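Local coordinates for hypothetical protein RPA1889 (Rhodopseudomonas palustris, PDB 2I9C) that is of unknown function but, as a small all-helical member of the DUF2019 family in the TPR clan, may act through protein-protein contacts, at residues A16-A19 against K20-E24; N32-S35 against R36-L40; A48-L51 against K52-G56. All coordinates share one frame; numbering follows the deposited sequence. Where two conformers were deposited one is given.

Interaction 1. Residues A16-A19 against K20-E24; sequences ALFA and KVTVE
Thr22 doubles its hold on the carbonyl of Phe18, one turn back along helix 11-30. In the conformer given, one of two for this residue, the hydroxyl OG1 donates to Phe18 O at 2.7 Å, while the backbone N of Thr22 donates to the same oxygen at 3.1 Å, the two donors coming from opposite faces of the carbonyl plane. OG1 reaches back because it stands beside its own backbone N, anti to the carbonyl carbon (chi1 -49°); the helix's own carbonyl thus gives this hydroxyl of a buried residue an acceptor. The bond of Val21 N to Leu17 O, 2.9 Å long, is straighter (169° at the hydrogen), and Lys20 N to Ala16 O and Val23 N to Ala19 O continue the i to i+4 pattern.

Outward from these bonds come the side-chain contacts. In the same conformer OG1 also lies over one face of the Phe18 ring, 3.9 Å above its plane and displaced toward the rim. On another side of the helix Leu17 CD1 meets Val21 CG1 at 4.0 Å, the two side chains slanting across each other.

Phe18 and Thr22 face inward, both touching Met44 of helix 34-53 and Gln76 of helix 71-79. A threonine hydroxyl bonded to the carbonyl four residues earlier, as in this conformer, is a familiar feature of alpha-helices, placed here on the inward side of a helical bundle.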
ATOM      1  N   ALA A  16      11.221  -3.816  -2.241  1.00 26.57           N
ATOM      2  CA  ALA A  16      11.726  -2.993  -3.333  1.00 26.60           C
ATOM      3  C   ALA A  16      10.741  -3.139  -4.496  1.00 26.99           C
ATOM      4  O   ALA A  16      10.443  -2.169  -5.167  1.00 26.14           O
ATOM      5  CB  ALA A  16      13.176  -3.415  -3.765  1.00 25.59           C
ATOM      6  N   LEU A  17      10.268  -4.366  -4.770  1.00 27.73           N
ATOM      7  CA  LEU A  17       9.356  -4.532  -5.919  1.00 27.54           C
ATOM      8  C   LEU A  17       7.988  -3.874  -5.631  1.00 27.22           C
ATOM      9  O   LEU A  17       7.383  -3.280  -6.511  1.00 26.07           O
ATOM     10  CB  LEU A  17       9.182  -6.014  -6.281  1.00 27.40           C
ATOM     11  CG  LEU A  17       8.321  -6.298  -7.515  1.00 26.09           C
ATOM     12  CD1 LEU A  17       9.039  -5.757  -8.831  1.00 27.21           C
ATOM     13  CD2 LEU A  17       8.056  -7.848  -7.599  1.00 27.94           C
ATOM     14  N   PHE A  18       7.515  -3.986  -4.396  1.00 27.38           N
ATOM     15  CA  PHE A  18       6.294  -3.289  -3.990  1.00 28.15           C
ATOM     16  C   PHE A  18       6.424  -1.782  -4.347  1.00 28.21           C
ATOM     17  O   PHE A  18       5.501  -1.188  -4.912  1.00 27.99           O
ATOM     18  CB  PHE A  18       6.062  -3.470  -2.478  1.00 27.65           C
ATOM     19  CG  PHE A  18       4.766  -2.834  -1.958  1.00 29.25           C
ATOM     20  CD1 PHE A  18       3.629  -3.613  -1.716  1.00 29.84           C
ATOM     21  CD2 PHE A  18       4.704  -1.467  -1.712  1.00 31.73           C
ATOM     22  CE1 PHE A  18       2.456  -3.032  -1.213  1.00 28.50           C
ATOM     23  CE2 PHE A  18       3.551  -0.864  -1.228  1.00 27.28           C
ATOM     24  CZ  PHE A  18       2.426  -1.649  -0.972  1.00 29.06           C
ATOM     25  N   ALA A  19       7.534  -1.145  -3.975  1.00 26.82           N
ATOM     26  CA  ALA A  19       7.668   0.281  -4.270  1.00 27.27           C
ATOM     27  C   ALA A  19       7.716   0.569  -5.792  1.00 27.72           C
ATOM     28  O   ALA A  19       7.115   1.539  -6.267  1.00 26.22           O
ATOM     29  CB  ALA A  19       8.931   0.888  -3.562  1.00 26.69           C
ATOM     30  N   LYS A  20       8.445  -0.269  -6.538  1.00 28.40           N
ATOM     31  CA  LYS A  20       8.559  -0.088  -7.998  0.50 28.63           C
ATOM     32  C   LYS A  20       7.191  -0.199  -8.663  1.00 28.18           C
ATOM     33  O   LYS A  20       6.856   0.623  -9.501  1.00 27.73           O
ATOM     34  CB  LYS A  20       9.568  -1.076  -8.632  0.50 28.77           C
ATOM     35  CG  LYS A  20       9.867  -0.831 -10.135  0.50 28.16           C
ATOM     36  CD  LYS A  20      10.700  -1.944 -10.768  0.50 28.92           C
ATOM     37  CE  LYS A  20      11.595  -1.374 -11.876  0.50 32.52           C
ATOM     38  NZ  LYS A  20      11.372  -2.060 -13.178  0.50 32.61           N
ATOM     39  N   VAL A  21       6.403  -1.213  -8.300  1.00 28.95           N
ATOM     40  CA  VAL A  21       5.095  -1.379  -8.965  1.00 29.14           C
ATOM     41  C   VAL A  21       4.064  -0.304  -8.571  1.00 27.59           C
ATOM     42  O   VAL A  21       3.195   0.050  -9.351  1.00 27.97           O
ATOM     43  CB  VAL A  21       4.487  -2.854  -8.858  1.00 29.27           C
ATOM     44  CG1 VAL A  21       5.497  -3.867  -9.182  1.00 29.86           C
ATOM     45  CG2 VAL A  21       3.945  -3.115  -7.496  1.00 30.85           C
ATOM     46  N   THR A  22       4.159   0.211  -7.361  1.00 28.91           N
ATOM     47  CA  THR A  22       3.263   1.244  -6.905  0.50 28.67           C
ATOM     48  C   THR A  22       3.641   2.650  -7.442  1.00 29.68           C
ATOM     49  O   THR A  22       2.761   3.489  -7.720  1.00 30.81           O
ATOM     50  CB  THR A  22       3.184   1.111  -5.397  0.50 28.85           C
ATOM     51  OG1 THR A  22       2.920  -0.279  -5.117  0.50 27.82           O
ATOM     52  CG2 THR A  22       2.086   1.958  -4.818  0.50 29.02           C
ATOM     53  N   VAL A  23       4.941   2.901  -7.628  1.00 29.26           N
ATOM     54  CA  VAL A  23       5.370   4.085  -8.432  1.00 28.69           C
ATOM     55  C   VAL A  23       4.756   3.989  -9.839  1.00 29.77           C
ATOM     56  O   VAL A  23       4.192   4.942 -10.368  1.00 29.03           O
ATOM     57  CB  VAL A  23       6.916   4.142  -8.521  1.00 29.83           C
ATOM     58  CG1 VAL A  23       7.394   5.023  -9.683  1.00 29.24           C
ATOM     59  CG2 VAL A  23       7.491   4.671  -7.181  1.00 26.56           C
ATOM     60  N   GLU A  24       4.882   2.822 -10.466  1.00 30.74           N
ATOM     61  CA  GLU A  24       4.298   2.636 -11.773  1.00 32.44           C
ATOM     62  C   GLU A  24       2.769   2.725 -11.770  1.00 30.76           C
ATOM     63  O   GLU A  24       2.206   3.189 -12.751  1.00 31.04           O
ATOM     64  CB  GLU A  24       4.791   1.346 -12.406  1.00 33.14           C
ATOM     65  CG  GLU A  24       6.299   1.421 -12.753  1.00 35.89           C
ATOM     66  CD  GLU A  24       6.834   0.119 -13.368  1.00 38.77           C
ATOM     67  OE1 GLU A  24       6.048  -0.600 -14.043  1.00 42.27           O
ATOM     68  OE2 GLU A  24       8.047  -0.180 -13.165  1.00 43.68           O
TER

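Interaction 2. Residues N32-S35 against R36-L40; sequences NQIS and RFNRL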
ATOM      1  N   ASN A  32      -3.457   7.906 -17.791  1.00 36.79           N
ATOM      2  CA  ASN A  32      -4.730   7.212 -18.111  1.00 36.79           C
ATOM      3  C   ASN A  32      -4.522   5.788 -18.640  1.00 36.77           C
ATOM      4  O   ASN A  32      -5.290   5.344 -19.502  1.00 36.13           O
ATOM      5  CB  ASN A  32      -5.620   8.030 -19.120  1.00 36.89           C
ATOM      6  CG  ASN A  32      -7.155   7.711 -19.008  1.00 37.31           C
ATOM      7  OD1 ASN A  32      -7.664   7.273 -17.943  1.00 36.36           O
ATOM      8  ND2 ASN A  32      -7.893   7.952 -20.113  1.00 35.83           N
ATOM      9  N   GLN A  33      -3.473   5.094 -18.176  1.00 36.77           N
ATOM     10  CA  GLN A  33      -3.163   3.729 -18.667  1.00 36.63           C
ATOM     11  C   GLN A  33      -3.816   2.792 -17.670  1.00 36.41           C
ATOM     12  O   GLN A  33      -3.154   2.207 -16.795  1.00 36.73           O
ATOM     13  CB  GLN A  33      -1.645   3.472 -18.754  1.00 36.92           C
ATOM     14  CG  GLN A  33      -0.842   4.359 -19.746  1.00 39.57           C
ATOM     15  CD  GLN A  33      -1.419   4.422 -21.184  1.00 43.57           C
ATOM     16  OE1 GLN A  33      -1.032   3.634 -22.066  1.00 42.42           O
ATOM     17  NE2 GLN A  33      -2.319   5.406 -21.430  1.00 42.43           N
ATOM     18  N   ILE A  34      -5.138   2.684 -17.767  1.00 36.06           N
ATOM     19  CA  ILE A  34      -5.936   1.999 -16.739  1.00 34.79           C
ATOM     20  C   ILE A  34      -5.705   0.473 -16.724  1.00 33.92           C
ATOM     21  O   ILE A  34      -5.623  -0.091 -15.649  1.00 33.26           O
ATOM     22  CB  ILE A  34      -7.451   2.383 -16.823  1.00 35.15           C
ATOM     23  CG1 ILE A  34      -7.673   3.915 -16.584  1.00 34.83           C
ATOM     24  CG2 ILE A  34      -8.342   1.497 -15.916  1.00 34.77           C
ATOM     25  CD1 ILE A  34      -6.672   4.648 -15.716  1.00 35.94           C
ATOM     26  N   SER A  35      -5.573  -0.177 -17.888  1.00 33.61           N
ATOM     27  CA  SER A  35      -5.269  -1.626 -17.896  1.00 32.24           C
ATOM     28  C   SER A  35      -3.948  -1.929 -17.164  1.00 31.48           C
ATOM     29  O   SER A  35      -3.891  -2.864 -16.382  1.00 29.49           O
ATOM     30  CB  SER A  35      -5.326  -2.272 -19.290  1.00 33.22           C
ATOM     31  OG  SER A  35      -4.223  -1.921 -20.107  1.00 35.17           O
ATOM     32  N   ARG A  36      -2.930  -1.096 -17.389  1.00 31.94           N
ATOM     33  CA  ARG A  36      -1.632  -1.216 -16.733  1.00 32.63           C
ATOM     34  C   ARG A  36      -1.751  -0.978 -15.214  1.00 32.71           C
ATOM     35  O   ARG A  36      -1.154  -1.713 -14.418  1.00 31.84           O
ATOM     36  CB  ARG A  36      -0.608  -0.255 -17.383  1.00 33.48           C
ATOM     37  CG  ARG A  36       0.805  -0.249 -16.784  1.00 34.44           C
ATOM     38  CD  ARG A  36       1.509  -1.510 -17.232  1.00 43.32           C
ATOM     39  NE  ARG A  36       2.902  -1.635 -16.783  1.00 45.67           N
ATOM     40  CZ  ARG A  36       3.726  -2.596 -17.211  1.00 48.39           C
ATOM     41  NH1 ARG A  36       3.286  -3.515 -18.073  1.00 44.55           N
ATOM     42  NH2 ARG A  36       4.983  -2.654 -16.764  1.00 50.04           N
ATOM     43  N   PHE A  37      -2.509   0.050 -14.815  1.00 32.66           N
ATOM     44  CA  PHE A  37      -2.778   0.294 -13.397  1.00 32.75           C
ATOM     45  C   PHE A  37      -3.360  -0.933 -12.691  1.00 32.15           C
ATOM     46  O   PHE A  37      -2.900  -1.305 -11.624  1.00 31.01           O
ATOM     47  CB  PHE A  37      -3.755   1.474 -13.180  1.00 33.79           C
ATOM     48  CG  PHE A  37      -4.131   1.638 -11.735  1.00 33.23           C
ATOM     49  CD1 PHE A  37      -3.251   2.260 -10.848  1.00 33.66           C
ATOM     50  CD2 PHE A  37      -5.293   1.057 -11.240  1.00 36.06           C
ATOM     51  CE1 PHE A  37      -3.556   2.376  -9.481  1.00 35.45           C
ATOM     52  CE2 PHE A  37      -5.607   1.159  -9.875  1.00 36.14           C
ATOM     53  CZ  PHE A  37      -4.744   1.815  -8.999  1.00 37.08           C
ATOM     54  N   ASN A  38      -4.379  -1.547 -13.312  1.00 30.94           N
ATOM     55  CA  ASN A  38      -5.060  -2.713 -12.758  1.00 30.65           C
ATOM     56  C   ASN A  38      -4.113  -3.911 -12.604  1.00 30.35           C
ATOM     57  O   ASN A  38      -4.132  -4.602 -11.585  1.00 30.92           O
ATOM     58  CB  ASN A  38      -6.281  -3.091 -13.654  1.00 31.41           C
ATOM     59  CG  ASN A  38      -7.381  -2.059 -13.586  1.00 34.89           C
ATOM     60  OD1 ASN A  38      -7.532  -1.342 -12.568  1.00 36.19           O
ATOM     61  ND2 ASN A  38      -8.168  -1.974 -14.658  1.00 34.86           N
ATOM     62  N   ARG A  39      -3.267  -4.147 -13.601  1.00 29.28           N
ATOM     63  CA  ARG A  39      -2.318  -5.258 -13.496  1.00 28.78           C
ATOM     64  C   ARG A  39      -1.259  -4.996 -12.429  1.00 29.17           C
ATOM     65  O   ARG A  39      -0.939  -5.881 -11.659  1.00 29.36           O
ATOM     66  CB  ARG A  39      -1.697  -5.619 -14.836  1.00 27.89           C
ATOM     67  CG  ARG A  39      -2.718  -6.081 -15.867  1.00 26.34           C
ATOM     68  CD  ARG A  39      -2.054  -6.832 -17.017  1.00 20.23           C
ATOM     69  NE  ARG A  39      -3.049  -7.499 -17.814  1.00 21.46           N
ATOM     70  CZ  ARG A  39      -3.520  -8.716 -17.550  1.00 20.06           C
ATOM     71  NH1 ARG A  39      -3.085  -9.387 -16.490  1.00 21.32           N
ATOM     72  NH2 ARG A  39      -4.448  -9.232 -18.304  1.00 17.79           N
ATOM     73  N   LEU A  40      -0.718  -3.783 -12.386  1.00 29.10           N
ATOM     74  CA  LEU A  40       0.189  -3.368 -11.308  1.00 30.49           C
ATOM     75  C   LEU A  40      -0.434  -3.474  -9.920  1.00 30.96           C
ATOM     76  O   LEU A  40       0.244  -3.865  -8.956  1.00 30.71           O
ATOM     77  CB  LEU A  40       0.684  -1.949 -11.576  1.00 30.26           C
ATOM     78  CG  LEU A  40       1.594  -1.820 -12.798  1.00 29.63           C
ATOM     79  CD1 LEU A  40       1.688  -0.352 -13.102  1.00 32.43           C
ATOM     80  CD2 LEU A  40       2.969  -2.421 -12.572  1.00 30.66           C
TER
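Asn38 turns its side chain back over Ile34, one turn earlier in the first part of helix 34-53, and can be followed atom by atom. Its CB lies 3.6 Å from Ser35 O and slightly farther from Ile34 O. With chi1 at -69° the next atom, CG, stands beside the backbone N and so swings toward the preceding turn, coming within 3.3 Å of Ile34 O. At the tip the amide divides: OD1 stays farther from that carbonyl, whereas ND2 comes close to it at an angle too poor for a hydrogen bond. What ND2 meets instead is a methyl group, Ile34 CG2, at 3.7 Å, the two side chains slanting past one another. The contact is therefore van der Waals in kind although one partner is an amide, and Ile34 O is taken by the backbone N of Asn38 at 3.0 Å.

The same turn illustrates how a helix starts. Gln33 occupies the N-cap position, and its carbonyl O receives Phe37 N in the carbonyl plane, at 3.0 Å; Arg39 N to Ser35 O follows. The Gln33 side chain lies near Arg36 only through its CB, 4.1 Å from Arg36 CB, and its NE2 is hydrogen-bonded to Gly31 O. Just before it, Asn32, with positive phi, is the C-prime residue of the Schellman motif that closes helix 11-30.

One helix thus ends and the next begins within a few residues. Asn38 and Ile34 are at the surface, while the side chain of Phe37 touches Gln25, Ala28 and Leu29 of helix 11-30.

Interaction 3. Residues A48-L51 against K52-G56; sequences ADEL and KARDG
Arg54 grips Glu50 side-on in an i to i+4 salt bridge at the C-terminal end of helix 34-53, where the chain leaves the helix for a loop. Both NE and NH2 of the guanidinium donate to one carboxylate oxygen, Glu50 OE2, at 3.0 Å from NE and 2.9 Å from NH2. That oxygen lies in the guanidinium plane, at its edge, but the carboxylate itself stands 90° to this plane and is met on its anti side, with the two nitrogens reaching OE2 from opposite faces. Two donors on a single acceptor fix the arginine tip more firmly than one bond could.

The torsions bring the charges together. Glu50 starts with CG anti to its backbone N but bends at chi2 (64°), which turns the carboxylate toward Arg54, while Arg54 runs extended from CG to NE and lays its CG 3.4 Å from Glu50 O.

Further out, Arg54 NH2 also donates to Met9 O, and NH1 to Thr11 OG1, tying the bridge to the chain around the start of helix 11-30; Leu14 touches both Glu50 and Arg54. A methionine in place of Arg54 would probably leave the Glu50 carboxylate without its cationic mate and release the tie to Met9 and Thr11.

On the neighbouring flank Asp49 and Lys52 lie side by side, their charged atoms OD1 and NZ 4.4 Å apart, beyond a salt bridge. Backbone bonds of Lys52 N to Ala48 O and Ala53 N to Asp49 O carry the last turn. The pattern then tightens: Arg54 N donates to Leu51 O, three residues back, at 3.2 Å, from above the carbonyl plane.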
ATOM      1  N   ALA A  48       1.928  -8.215  -1.181  1.00 30.03           N
ATOM      2  CA  ALA A  48       1.464  -8.040   0.192  1.00 31.58           C
ATOM      3  C   ALA A  48       1.006  -9.353   0.785  1.00 30.69           C
ATOM      4  O   ALA A  48       1.308  -9.619   1.949  1.00 31.17           O
ATOM      5  CB  ALA A  48       0.355  -7.027   0.266  1.00 31.69           C
ATOM      6  N   ASP A  49       0.309 -10.184  -0.008  1.00 31.88           N
ATOM      7  CA  ASP A  49      -0.117 -11.538   0.444  1.00 31.48           C
ATOM      8  C   ASP A  49       1.042 -12.454   0.742  1.00 30.92           C
ATOM      9  O   ASP A  49       1.013 -13.213   1.712  1.00 29.49           O
ATOM     10  CB  ASP A  49      -1.041 -12.218  -0.573  1.00 32.74           C
ATOM     11  CG  ASP A  49      -2.470 -11.684  -0.501  1.00 36.47           C
ATOM     12  OD1 ASP A  49      -2.751 -10.795   0.354  1.00 40.43           O
ATOM     13  OD2 ASP A  49      -3.287 -12.120  -1.322  1.00 41.56           O
ATOM     14  N   GLU A  50       2.077 -12.386  -0.093  1.00 30.35           N
ATOM     15  CA  GLU A  50       3.280 -13.173   0.163  1.00 30.31           C
ATOM     16  C   GLU A  50       3.970 -12.710   1.480  1.00 29.77           C
ATOM     17  O   GLU A  50       4.396 -13.525   2.284  1.00 28.60           O
ATOM     18  CB  GLU A  50       4.254 -13.103  -1.033  1.00 30.57           C
ATOM     19  CG  GLU A  50       5.601 -13.814  -0.790  1.00 29.60           C
ATOM     20  CD  GLU A  50       5.482 -15.328  -0.594  1.00 31.76           C
ATOM     21  OE1 GLU A  50       4.479 -15.976  -1.021  1.00 32.91           O
ATOM     22  OE2 GLU A  50       6.399 -15.891   0.009  1.00 30.09           O
ATOM     23  N   LEU A  51       4.088 -11.401   1.671  1.00 29.25           N
ATOM     24  CA  LEU A  51       4.753 -10.878   2.861  1.00 29.07           C
ATOM     25  C   LEU A  51       3.924 -11.283   4.093  1.00 28.93           C
ATOM     26  O   LEU A  51       4.471 -11.711   5.097  1.00 29.00           O
ATOM     27  CB  LEU A  51       4.861  -9.350   2.785  1.00 27.77           C
ATOM     28  CG  LEU A  51       5.939  -8.791   1.868  1.00 28.98           C
ATOM     29  CD1 LEU A  51       5.674  -7.314   1.599  1.00 27.35           C
ATOM     30  CD2 LEU A  51       7.297  -8.961   2.536  1.00 27.82           C
ATOM     31  N   LYS A  52       2.609 -11.122   4.008  1.00 29.80           N
ATOM     32  CA  LYS A  52       1.711 -11.565   5.086  1.00 31.19           C
ATOM     33  C   LYS A  52       1.916 -13.061   5.422  1.00 31.38           C
ATOM     34  O   LYS A  52       2.008 -13.394   6.588  1.00 31.83           O
ATOM     35  CB  LYS A  52       0.234 -11.260   4.749  1.00 31.18           C
ATOM     36  CG  LYS A  52      -0.757 -11.843   5.789  1.00 32.72           C
ATOM     37  CD  LYS A  52      -2.229 -11.659   5.408  1.00 33.62           C
ATOM     38  CE  LYS A  52      -2.565 -12.376   4.117  1.00 38.13           C
ATOM     39  NZ  LYS A  52      -4.000 -12.801   4.039  1.00 42.51           N
ATOM     40  N   ALA A  53       2.056 -13.934   4.416  1.00 31.47           N
ATOM     41  CA  ALA A  53       2.244 -15.388   4.643  1.00 32.01           C
ATOM     42  C   ALA A  53       3.539 -15.810   5.315  1.00 32.60           C
ATOM     43  O   ALA A  53       3.683 -16.974   5.714  1.00 32.91           O
ATOM     44  CB  ALA A  53       2.048 -16.192   3.344  1.00 32.32           C
ATOM     45  N   ARG A  54       4.484 -14.883   5.444  1.00 31.91           N
ATOM     46  CA  ARG A  54       5.767 -15.194   6.016  1.00 31.19           C
ATOM     47  C   ARG A  54       5.714 -15.052   7.514  1.00 30.84           C
ATOM     48  O   ARG A  54       4.919 -14.252   8.034  1.00 29.98           O
ATOM     49  CB  ARG A  54       6.823 -14.266   5.406  1.00 31.80           C
ATOM     50  CG  ARG A  54       7.101 -14.714   4.014  1.00 34.08           C
ATOM     51  CD  ARG A  54       8.104 -13.888   3.277  1.00 33.98           C
ATOM     52  NE  ARG A  54       8.143 -14.423   1.923  1.00 33.30           N
ATOM     53  CZ  ARG A  54       9.165 -14.288   1.093  1.00 32.82           C
ATOM     54  NH1 ARG A  54      10.253 -13.610   1.470  1.00 29.18           N
ATOM     55  NH2 ARG A  54       9.100 -14.840  -0.107  1.00 29.23           N
ATOM     56  N   ASP A  55       6.562 -15.821   8.207  1.00 30.03           N
ATOM     57  CA  ASP A  55       6.657 -15.767   9.667  1.00 30.22           C
ATOM     58  C   ASP A  55       6.696 -14.340  10.185  1.00 31.25           C
ATOM     59  O   ASP A  55       7.492 -13.521   9.715  1.00 30.57           O
ATOM     60  CB  ASP A  55       7.905 -16.506  10.158  1.00 29.82           C
ATOM     61  CG  ASP A  55       7.842 -17.976   9.908  1.00 28.87           C
ATOM     62  OD1 ASP A  55       6.818 -18.625  10.269  1.00 29.04           O
ATOM     63  OD2 ASP A  55       8.830 -18.493   9.351  1.00 29.03           O
ATOM     64  N   GLY A  56       5.816 -14.060  11.148  1.00 32.21           N
ATOM     65  CA  GLY A  56       5.770 -12.774  11.843  1.00 33.01           C
ATOM     66  C   GLY A  56       4.820 -11.764  11.199  1.00 34.18           C
ATOM     67  O   GLY A  56       4.543 -10.717  11.800  1.00 34.52           O
TER

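Overall arrangement
Interaction 1 lies within helix 11-30, whereas interactions 2 and 3 sit near the two ends of helix 34-53, their centres about 25 Å apart. Interaction 2 touches interaction 1: Glu24 C packs on Leu40 CD1 at 3.5 Å, and Glu24 OE1 faces Arg36 NH2 at 3.6 Å, a long and weak ion pair. Interaction 3 stays clear of interaction 1, with nearest atoms about 5 Å apart and centres about 17 Å apart, yet the side chain of Leu51 touches Thr11 and Leu14 near the beginning of helix 11-30. Together they mark a helical hairpin, consistent with the TPR clan; no active site is known.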